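Local atomic coordinates of DUF2235 domain-containing protein (Pseudomonas aeruginosa, PDB entry 4O5P), a protein that acts as a phospholipase effector of the type VI secretion system, probably hydrolysing membrane phospholipids through an alpha/beta-hydrolase-type catalytic domain. Residues D281-A285 with S343-D347; S336-A342 with D680-R685; L346-R350 with G467-E471; W460-A464 with R475-L479. All blocks are in the same frame, centred on the assembly; numbering follows the deposited sequence.

Interaction 1 (D281-A285 with S343-D347)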
# COMPACT_ATOMS: atom_id res chain seq x y z
N ASP A 281 6.55 -0.69 -3.71
CA ASP A 281 5.66 0.40 -4.15
C ASP A 281 4.74 0.92 -3.06
O ASP A 281 3.53 0.70 -3.12
CB ASP A 281 4.81 -0.06 -5.35
CG ASP A 281 4.45 1.07 -6.28
OD1 ASP A 281 5.36 1.83 -6.68
OD2 ASP A 281 3.26 1.22 -6.64
N THR A 282 5.31 1.61 -2.07
CA THR A 282 4.56 2.12 -0.92
C THR A 282 3.44 3.08 -1.31
O THR A 282 3.69 4.07 -2.00
CB THR A 282 5.48 2.91 0.02
OG1 THR A 282 6.57 2.08 0.42
CG2 THR A 282 4.71 3.39 1.25
N VAL A 283 2.22 2.80 -0.84
CA VAL A 283 1.09 3.71 -1.03
C VAL A 283 0.42 3.94 0.31
O VAL A 283 -0.03 2.99 0.93
CB VAL A 283 0.05 3.15 -2.02
CG1 VAL A 283 -1.21 4.04 -2.03
CG2 VAL A 283 0.66 3.02 -3.42
N ALA A 284 0.36 5.18 0.76
CA ALA A 284 -0.06 5.47 2.14
C ALA A 284 -1.39 6.20 2.16
O ALA A 284 -1.82 6.70 3.21
CB ALA A 284 1.00 6.29 2.86
N ALA A 285 -2.04 6.23 1.00
CA ALA A 285 -3.20 7.09 0.78
C ALA A 285 -4.44 6.53 1.40
O ALA A 285 -4.66 5.32 1.40
CB ALA A 285 -3.44 7.29 -0.74
N SER A 343 -5.45 7.50 -6.96
CA SER A 343 -5.72 6.76 -5.74
C SER A 343 -4.49 6.02 -5.23
O SER A 343 -4.51 5.44 -4.14
CB SER A 343 -6.84 5.75 -6.01
OG SER A 343 -6.50 4.99 -7.17
N PHE A 344 -3.42 6.02 -6.04
CA PHE A 344 -2.21 5.27 -5.68
C PHE A 344 -0.91 6.10 -5.73
O PHE A 344 0.04 5.73 -6.42
CB PHE A 344 -2.10 4.01 -6.55
CG PHE A 344 -3.08 2.94 -6.16
CD1 PHE A 344 -4.42 3.04 -6.52
CD2 PHE A 344 -2.67 1.84 -5.43
CE1 PHE A 344 -5.33 2.08 -6.15
CE2 PHE A 344 -3.58 0.85 -5.06
CZ PHE A 344 -4.90 0.97 -5.42
N PRO A 345 -0.85 7.19 -4.94
CA PRO A 345 0.41 7.94 -4.91
C PRO A 345 1.53 7.15 -4.23
O PRO A 345 1.29 6.33 -3.32
CB PRO A 345 0.06 9.20 -4.09
CG PRO A 345 -1.11 8.79 -3.23
CD PRO A 345 -1.88 7.80 -4.07
N LEU A 346 2.75 7.39 -4.69
CA LEU A 346 3.90 6.69 -4.17
C LEU A 346 4.48 7.44 -2.98
O LEU A 346 4.50 8.68 -2.94
CB LEU A 346 4.95 6.55 -5.28
CG LEU A 346 6.25 5.84 -4.93
CD1 LEU A 346 6.00 4.37 -4.53
CD2 LEU A 346 7.22 5.91 -6.10
N ASP A 347 4.92 6.70 -1.97
CA ASP A 347 5.84 7.28 -1.01
C ASP A 347 7.24 6.72 -1.25
O ASP A 347 7.52 5.56 -0.95
CB ASP A 347 5.40 7.01 0.44
CG ASP A 347 4.71 8.21 1.07
OD1 ASP A 347 3.48 8.33 0.88
OD2 ASP A 347 5.39 9.02 1.75
O HOH W 1 1.67 7.21 -0.65
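Apolar side chains fill the middle of this buried contact. Val283 rests its CG2 4.1 Å from Phe344 CD2 and its CG1 4.3 Å from Pro345 CD, while Ala285 CB meets the same Pro345 CD at 3.7 Å. Around them the two backbones approach closely enough to interact directly: Asp347 N donates to Thr282 O (2.9 Å), and that oxygen also receives a CA-H...O contact from Leu346 CA at 3.4 Å. Where the chains diverge a water takes over, accepting from Ala284 N (2.8 Å) and donating to Pro345 O (2.8 Å) and Asp347 OD1 (2.6 Å). At the polar edge stands Asp281, whose OD1 lies 3.4 Å from Leu346 CD1 and accepts from Ser336 N, whereas OD2 accepts from His379 ND1 and pairs with Arg685. Asp281 follows strand 270-280 and, with His379 and Ser237, fits the catalytic triad of an alpha/beta hydrolase. The chemistry therefore implies a loop fixed by backbone, water and apolar contacts directly beside the probable charge-relay acid.

Interaction 2 (S336-A342 with D680-R685)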
# COMPACT_ATOMS: atom_id res chain seq x y z
N SER A 336 7.08 1.13 -8.79
CA SER A 336 6.51 1.11 -10.15
C SER A 336 6.77 2.43 -10.88
O SER A 336 6.55 3.50 -10.31
CB SER A 336 5.00 0.88 -10.04
OG SER A 336 4.30 1.28 -11.21
N CYS A 337 7.25 2.37 -12.12
CA CYS A 337 7.45 3.57 -12.94
C CYS A 337 6.19 4.01 -13.69
O CYS A 337 6.06 5.18 -14.06
CB CYS A 337 8.54 3.32 -13.98
SG CYS A 337 10.16 3.13 -13.28
N HIS A 338 5.28 3.07 -13.93
CA HIS A 338 4.15 3.31 -14.83
C HIS A 338 2.79 3.48 -14.16
O HIS A 338 1.80 3.77 -14.84
CB HIS A 338 4.10 2.23 -15.91
CG HIS A 338 5.38 2.12 -16.68
ND1 HIS A 338 6.14 0.98 -16.71
CD2 HIS A 338 6.08 3.06 -17.36
CE1 HIS A 338 7.24 1.20 -17.41
NE2 HIS A 338 7.23 2.46 -17.81
N GLU A 339 2.73 3.32 -12.83
CA GLU A 339 1.47 3.58 -12.09
C GLU A 339 1.13 5.08 -12.15
O GLU A 339 2.04 5.92 -12.06
CB GLU A 339 1.59 3.13 -10.63
CG GLU A 339 0.35 3.41 -9.77
CD GLU A 339 -0.93 2.76 -10.30
OE1 GLU A 339 -0.92 1.55 -10.61
OE2 GLU A 339 -1.96 3.47 -10.41
N GLN A 340 -0.15 5.42 -12.30
CA GLN A 340 -0.58 6.80 -12.50
C GLN A 340 -1.90 7.15 -11.78
O GLN A 340 -2.35 8.30 -11.83
CB GLN A 340 -0.77 7.11 -14.00
CG GLN A 340 0.51 7.25 -14.84
CD GLN A 340 0.20 7.57 -16.29
OE1 GLN A 340 -0.23 6.70 -17.06
NE2 GLN A 340 0.38 8.83 -16.68
N ARG A 341 -2.53 6.18 -11.12
CA ARG A 341 -3.84 6.43 -10.51
C ARG A 341 -3.73 7.44 -9.38
O ARG A 341 -2.84 7.34 -8.53
CB ARG A 341 -4.49 5.15 -9.99
CG ARG A 341 -5.23 4.32 -11.04
CD ARG A 341 -5.72 2.98 -10.45
NE ARG A 341 -4.59 2.13 -10.06
CZ ARG A 341 -4.71 1.00 -9.36
NH1 ARG A 341 -5.90 0.56 -8.98
NH2 ARG A 341 -3.62 0.30 -9.05
N ALA A 342 -4.65 8.41 -9.39
CA ALA A 342 -4.78 9.39 -8.32
C ALA A 342 -4.90 8.71 -6.96
O ALA A 342 -4.51 9.27 -5.95
CB ALA A 342 -5.99 10.25 -8.56
N ASP A 680 -6.09 10.23 -15.70
CA ASP A 680 -4.77 10.11 -15.07
C ASP A 680 -3.66 9.71 -16.06
O ASP A 680 -2.48 9.80 -15.74
CB ASP A 680 -4.82 9.14 -13.88
CG ASP A 680 -5.67 9.67 -12.74
OD1 ASP A 680 -5.80 10.91 -12.64
OD2 ASP A 680 -6.21 8.86 -11.94
N TYR A 681 -4.04 9.26 -17.26
CA TYR A 681 -3.05 8.95 -18.29
C TYR A 681 -2.19 10.17 -18.60
O TYR A 681 -1.05 10.05 -19.04
CB TYR A 681 -3.74 8.50 -19.58
CG TYR A 681 -4.27 7.07 -19.58
CD1 TYR A 681 -3.52 6.02 -19.09
CD2 TYR A 681 -5.52 6.79 -20.11
CE1 TYR A 681 -4.00 4.71 -19.11
CE2 TYR A 681 -6.02 5.49 -20.14
CZ TYR A 681 -5.25 4.47 -19.65
OH TYR A 681 -5.75 3.18 -19.68
N PHE A 682 -2.76 11.35 -18.40
CA PHE A 682 -2.05 12.56 -18.76
C PHE A 682 -1.69 13.41 -17.57
O PHE A 682 -1.54 14.62 -17.69
CB PHE A 682 -2.82 13.32 -19.84
CG PHE A 682 -2.66 12.71 -21.20
CD1 PHE A 682 -3.53 11.72 -21.63
CD2 PHE A 682 -1.59 13.09 -22.02
CE1 PHE A 682 -3.36 11.14 -22.88
CE2 PHE A 682 -1.41 12.51 -23.26
CZ PHE A 682 -2.30 11.53 -23.71
N ARG A 683 -1.50 12.76 -16.43
CA ARG A 683 -0.89 13.38 -15.26
C ARG A 683 0.27 12.51 -14.77
O ARG A 683 0.24 11.27 -14.91
CB ARG A 683 -1.90 13.50 -14.12
CG ARG A 683 -2.99 14.53 -14.36
CD ARG A 683 -4.06 14.44 -13.27
NE ARG A 683 -5.28 15.05 -13.76
CZ ARG A 683 -6.33 14.38 -14.20
NH1 ARG A 683 -6.34 13.05 -14.18
NH2 ARG A 683 -7.38 15.05 -14.65
N TYR A 684 1.29 13.13 -14.19
CA TYR A 684 2.32 12.33 -13.55
C TYR A 684 1.80 11.82 -12.22
O TYR A 684 0.92 12.46 -11.60
CB TYR A 684 3.62 13.13 -13.36
CG TYR A 684 4.26 13.50 -14.67
CD1 TYR A 684 4.67 12.53 -15.57
CD2 TYR A 684 4.47 14.83 -15.00
CE1 TYR A 684 5.26 12.89 -16.77
CE2 TYR A 684 5.04 15.18 -16.17
CZ TYR A 684 5.43 14.22 -17.05
OH TYR A 684 6.01 14.64 -18.22
N ARG A 685 2.29 10.66 -11.81
CA ARG A 685 1.88 10.07 -10.55
C ARG A 685 2.35 10.97 -9.41
O ARG A 685 3.44 11.55 -9.49
CB ARG A 685 2.50 8.68 -10.42
CG ARG A 685 2.20 7.96 -9.11
CD ARG A 685 2.97 6.64 -9.04
NE ARG A 685 2.42 5.80 -7.98
CZ ARG A 685 2.98 4.67 -7.55
NH1 ARG A 685 4.12 4.23 -8.08
NH2 ARG A 685 2.38 4.00 -6.58
O HOH W 2 5.89 5.91 -10.05
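One side-chain amide does an unusual amount of the work here: Gln340 NE2 donates to two backbone carbonyls of the turn at 680-685, Tyr681 O and Arg683 O, each at 3.0 Å. Its OE1 is held by Arg484. Asp680 OD2 accepts from Ala342 N at 3.0 Å, while its OD1 forms a salt bridge with Arg683 NH1 (2.7 Å). The CG of Glu339 lies over one face of the Arg685 guanidinium, 3.6 Å from Arg685 NE; a water links Arg685 NH1 (3.1 Å) to Ser336 O (2.5 Å). The loop is braced by an ST motif, Glu339 N to Ser336 OG (3.0 Å), and by the Arg341 NE to Glu339 OE2 salt bridge (3.0 Å); Ser336 OG also hydrogen-bonds to Gly377 O, and Glu339 OE1 to Ser662. Arg685 NE hydrogen-bonds to Phe344 O and its NH2 forms a salt bridge with Asp281 of the probable triad. The contact joins the loop after strand 331-336 to the segment entering strand 687-689, among helices 469-487, 571-587 and 616-637.

Interaction 3 (L346-R350 with G467-E471)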
# COMPACT_ATOMS: atom_id res chain seq x y z
N LEU A 346 2.75 7.39 -4.69
CA LEU A 346 3.90 6.69 -4.17
C LEU A 346 4.48 7.44 -2.98
O LEU A 346 4.50 8.68 -2.94
CB LEU A 346 4.95 6.55 -5.28
CG LEU A 346 6.25 5.84 -4.93
CD1 LEU A 346 6.00 4.37 -4.53
CD2 LEU A 346 7.22 5.91 -6.10
N ASP A 347 4.92 6.70 -1.97
CA ASP A 347 5.84 7.28 -1.01
C ASP A 347 7.24 6.72 -1.25
O ASP A 347 7.52 5.56 -0.95
CB ASP A 347 5.40 7.01 0.44
CG ASP A 347 4.71 8.21 1.07
OD1 ASP A 347 3.48 8.33 0.88
OD2 ASP A 347 5.39 9.02 1.75
N SER A 348 8.11 7.57 -1.78
CA SER A 348 9.52 7.21 -1.89
C SER A 348 10.14 7.09 -0.49
O SER A 348 9.61 7.63 0.48
CB SER A 348 10.25 8.28 -2.70
OG SER A 348 11.65 8.03 -2.76
N ILE A 349 11.25 6.38 -0.37
CA ILE A 349 11.96 6.34 0.91
C ILE A 349 13.06 7.40 0.95
O ILE A 349 13.87 7.41 1.88
CB ILE A 349 12.59 4.98 1.17
CG1 ILE A 349 13.53 4.59 0.03
CG2 ILE A 349 11.52 3.91 1.40
CD1 ILE A 349 14.48 3.48 0.39
N ARG A 350 13.07 8.27 -0.06
CA ARG A 350 13.95 9.46 -0.08
C ARG A 350 13.45 10.51 0.92
O ARG A 350 12.25 10.68 1.13
CB ARG A 350 14.01 10.10 -1.48
CG ARG A 350 15.33 10.87 -1.79
CD ARG A 350 15.36 11.40 -3.22
NE ARG A 350 14.46 12.55 -3.41
CZ ARG A 350 13.98 12.92 -4.59
NH1 ARG A 350 14.27 12.21 -5.67
NH2 ARG A 350 13.18 13.97 -4.69
N GLY A 467 18.63 8.45 -13.42
CA GLY A 467 18.37 9.80 -12.97
C GLY A 467 17.63 9.71 -11.65
O GLY A 467 17.36 8.62 -11.18
N PRO A 468 17.31 10.86 -11.05
CA PRO A 468 16.50 10.81 -9.83
C PRO A 468 15.11 10.29 -10.17
O PRO A 468 14.71 10.26 -11.34
CB PRO A 468 16.41 12.28 -9.40
CG PRO A 468 16.61 13.07 -10.71
CD PRO A 468 17.62 12.24 -11.48
N LEU A 469 14.35 9.90 -9.15
CA LEU A 469 13.04 9.31 -9.40
C LEU A 469 12.13 10.17 -10.28
O LEU A 469 11.41 9.64 -11.13
CB LEU A 469 12.36 8.96 -8.09
CG LEU A 469 11.01 8.26 -8.15
CD1 LEU A 469 11.07 7.06 -9.10
CD2 LEU A 469 10.66 7.79 -6.73
N GLU A 470 12.16 11.49 -10.09
CA GLU A 470 11.33 12.38 -10.89
C GLU A 470 11.57 12.23 -12.40
O GLU A 470 10.63 12.13 -13.19
CB GLU A 470 11.54 13.84 -10.47
CG GLU A 470 11.05 14.17 -9.06
CD GLU A 470 12.12 14.05 -7.99
OE1 GLU A 470 13.04 13.22 -8.12
OE2 GLU A 470 12.02 14.81 -6.99
N GLU A 471 12.84 12.21 -12.80
CA GLU A 471 13.17 12.12 -14.21
C GLU A 471 12.85 10.75 -14.78
O GLU A 471 12.47 10.64 -15.96
CB GLU A 471 14.65 12.43 -14.43
CG GLU A 471 14.99 13.88 -14.16
CD GLU A 471 14.32 14.84 -15.13
OE1 GLU A 471 13.92 14.44 -16.25
OE2 GLU A 471 14.17 16.02 -14.76
O HOH W 3 15.66 9.56 -6.46
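A two-pronged salt bridge dominates this contact. Arg350 NH1 donates to Glu470 OE1 at 2.9 Å and Arg350 NH2 to Glu470 OE2 at 2.7 Å, both nearly linear, so guanidinium and carboxylate meet end to end. A water accepts from Arg350 NH1 (3.1 Å) and from Leu469 N (3.0 Å), and so occupies an amide in the first turn of helix 469-487, after N-cap residue Pro468. Ser348 OG, which accepts from Arg350 N at 3.1 Å in an ST turn, also bonds to Glu372. Farther in, the contact becomes apolar: Leu469 CD2 lies 4.0 Å from Leu346 CD2 and 4.1 Å from Ser348 CB. Alternation along strand 346-353 points the CA-to-CB bonds of Leu346 and Ser348 toward the helix; the turn at Ile349, bridged by the ST turn, still leaves that of Arg350 pointing toward 467-471, and Phe689 makes a cation-pi contact with Arg350. The chemistry implies a helix start joined to an outer strand of a small mixed sheet by charge at the partly exposed margin and leucine packing within.

Interaction 4 (W460-A464 with R475-L479)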
# COMPACT_ATOMS: atom_id res chain seq x y z
N TRP A 460 13.59 -3.72 -21.30
CA TRP A 460 13.22 -2.53 -20.54
C TRP A 460 14.39 -2.01 -19.71
O TRP A 460 14.71 -0.82 -19.74
CB TRP A 460 12.01 -2.81 -19.65
CG TRP A 460 11.61 -1.58 -18.91
CD1 TRP A 460 10.77 -0.60 -19.36
CD2 TRP A 460 12.08 -1.16 -17.63
NE1 TRP A 460 10.67 0.40 -18.42
CE2 TRP A 460 11.46 0.07 -17.34
CE3 TRP A 460 12.95 -1.72 -16.69
CZ2 TRP A 460 11.69 0.76 -16.15
CZ3 TRP A 460 13.19 -1.03 -15.51
CH2 TRP A 460 12.55 0.20 -15.24
N GLN A 461 15.03 -2.89 -18.96
CA GLN A 461 16.07 -2.47 -18.04
C GLN A 461 17.19 -1.76 -18.78
O GLN A 461 17.72 -0.75 -18.30
CB GLN A 461 16.63 -3.68 -17.30
CG GLN A 461 17.48 -3.33 -16.09
CD GLN A 461 18.90 -2.94 -16.45
OE1 GLN A 461 19.44 -3.37 -17.47
NE2 GLN A 461 19.51 -2.11 -15.61
N ALA A 462 17.52 -2.27 -19.96
CA ALA A 462 18.59 -1.72 -20.77
C ALA A 462 18.26 -0.38 -21.42
O ALA A 462 19.17 0.43 -21.61
CB ALA A 462 19.05 -2.75 -21.82
N GLN A 463 16.99 -0.13 -21.77
CA GLN A 463 16.67 1.19 -22.35
C GLN A 463 16.47 2.28 -21.30
O GLN A 463 16.48 3.48 -21.62
CB GLN A 463 15.41 1.13 -23.22
CG GLN A 463 14.13 0.73 -22.47
CD GLN A 463 13.43 1.90 -21.79
OE1 GLN A 463 13.37 3.02 -22.31
NE2 GLN A 463 12.89 1.63 -20.60
N ALA A 464 16.24 1.87 -20.06
CA ALA A 464 15.93 2.82 -19.01
C ALA A 464 17.16 3.67 -18.72
O ALA A 464 18.29 3.17 -18.76
CB ALA A 464 15.47 2.08 -17.76
N ARG A 475 10.26 10.15 -17.92
CA ARG A 475 10.63 9.40 -19.12
C ARG A 475 9.84 8.08 -19.30
O ARG A 475 9.41 7.76 -20.40
CB ARG A 475 12.15 9.17 -19.18
CG ARG A 475 12.64 8.58 -20.52
CD ARG A 475 14.17 8.53 -20.62
NE ARG A 475 14.59 8.06 -21.94
CZ ARG A 475 14.74 6.77 -22.26
NH1 ARG A 475 14.49 5.83 -21.36
NH2 ARG A 475 15.13 6.42 -23.49
N GLU A 476 9.60 7.35 -18.21
CA GLU A 476 8.83 6.11 -18.28
C GLU A 476 7.36 6.37 -18.57
O GLU A 476 6.69 5.57 -19.25
CB GLU A 476 9.02 5.28 -16.99
CG GLU A 476 10.42 4.69 -16.91
CD GLU A 476 10.70 3.77 -18.08
OE1 GLU A 476 9.76 3.04 -18.51
OE2 GLU A 476 11.87 3.75 -18.56
N THR A 477 6.86 7.51 -18.09
CA THR A 477 5.47 7.89 -18.37
C THR A 477 5.40 8.14 -19.85
O THR A 477 4.45 7.71 -20.50
CB THR A 477 5.04 9.15 -17.63
OG1 THR A 477 5.13 8.92 -16.21
CG2 THR A 477 3.55 9.47 -17.95
N ALA A 478 6.43 8.82 -20.37
CA ALA A 478 6.52 9.08 -21.81
C ALA A 478 6.55 7.79 -22.63
O ALA A 478 5.94 7.71 -23.69
CB ALA A 478 7.73 9.94 -22.13
N LEU A 479 7.28 6.78 -22.15
CA LEU A 479 7.38 5.50 -22.86
C LEU A 479 6.04 4.76 -22.94
O LEU A 479 5.61 4.33 -24.03
CB LEU A 479 8.47 4.62 -22.23
CG LEU A 479 8.65 3.18 -22.74
CD1 LEU A 479 8.84 3.15 -24.26
CD2 LEU A 479 9.84 2.53 -22.01
O HOH W 4 16.76 4.42 -24.75
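Trp460 brings its indole alongside Glu476 and Leu479 of the next helix: NE1 in the ring edge donates to Glu476 OE1 at 2.8 Å, and CD1 lies 4.2 Å from Leu479 CD2. The carboxylate of Glu476 is shared. Its OE2 accepts from Gln463 NE2 at 3.1 Å, and OE1 also receives a hydrogen bond from His338, which ties the contact to the loop after strand 331-336. Gln463 uses its amide in both senses. NE2 turns back to Trp460 O in its own helix (3.2 Å), besides reaching Glu476, while OE1 accepts from Arg475 NH1 at 3.2 Å and from Arg633 of helix 616-637. Arg475, extended across the gap, adds a weak bond from NH1 to Gln463 O (3.1 Å), and a water accepts from its NH2 at 2.9 Å and donates to Gln463 O at 3.3 Å. That carbonyl belongs to the last residue of helix 451-463, so the arginine binds at the point where the helix ends; Ala464 already leaves helical geometry, its CB 4.0 Å from Glu476 OE2. Leu651, Leu654 and Phe655 of helix 649-657 also pack against Trp460 and Leu479. These are two consecutive helices joined by a short connection and packed on each other, an alpha-alpha pair, here fastened largely by polar side chains.

In the fold
Interactions 1 and 2 meet at the probable active site: Asp281 OD1 is 2.8 Å from Ser336 N, and Phe344 O is 2.9 Å from Arg685 NE; the centres of the two contacts lie about 11 Å apart. Arg685, brought in from the C-terminal family region, also packs its CZ 3.5 Å from Leu346 CB, a residue shared by interactions 1 and 3. Interactions 3 and 4 use the start of helix 469-487 and a part further along it, centres about 15 Å apart. Interaction 4 returns to interaction 2 through His338 NE2 and Glu476 OE1 (2.7 Å). Thus segments far apart in sequence can converge on a probable catalytic centre, with interactions 3 and 4 extending the network outward.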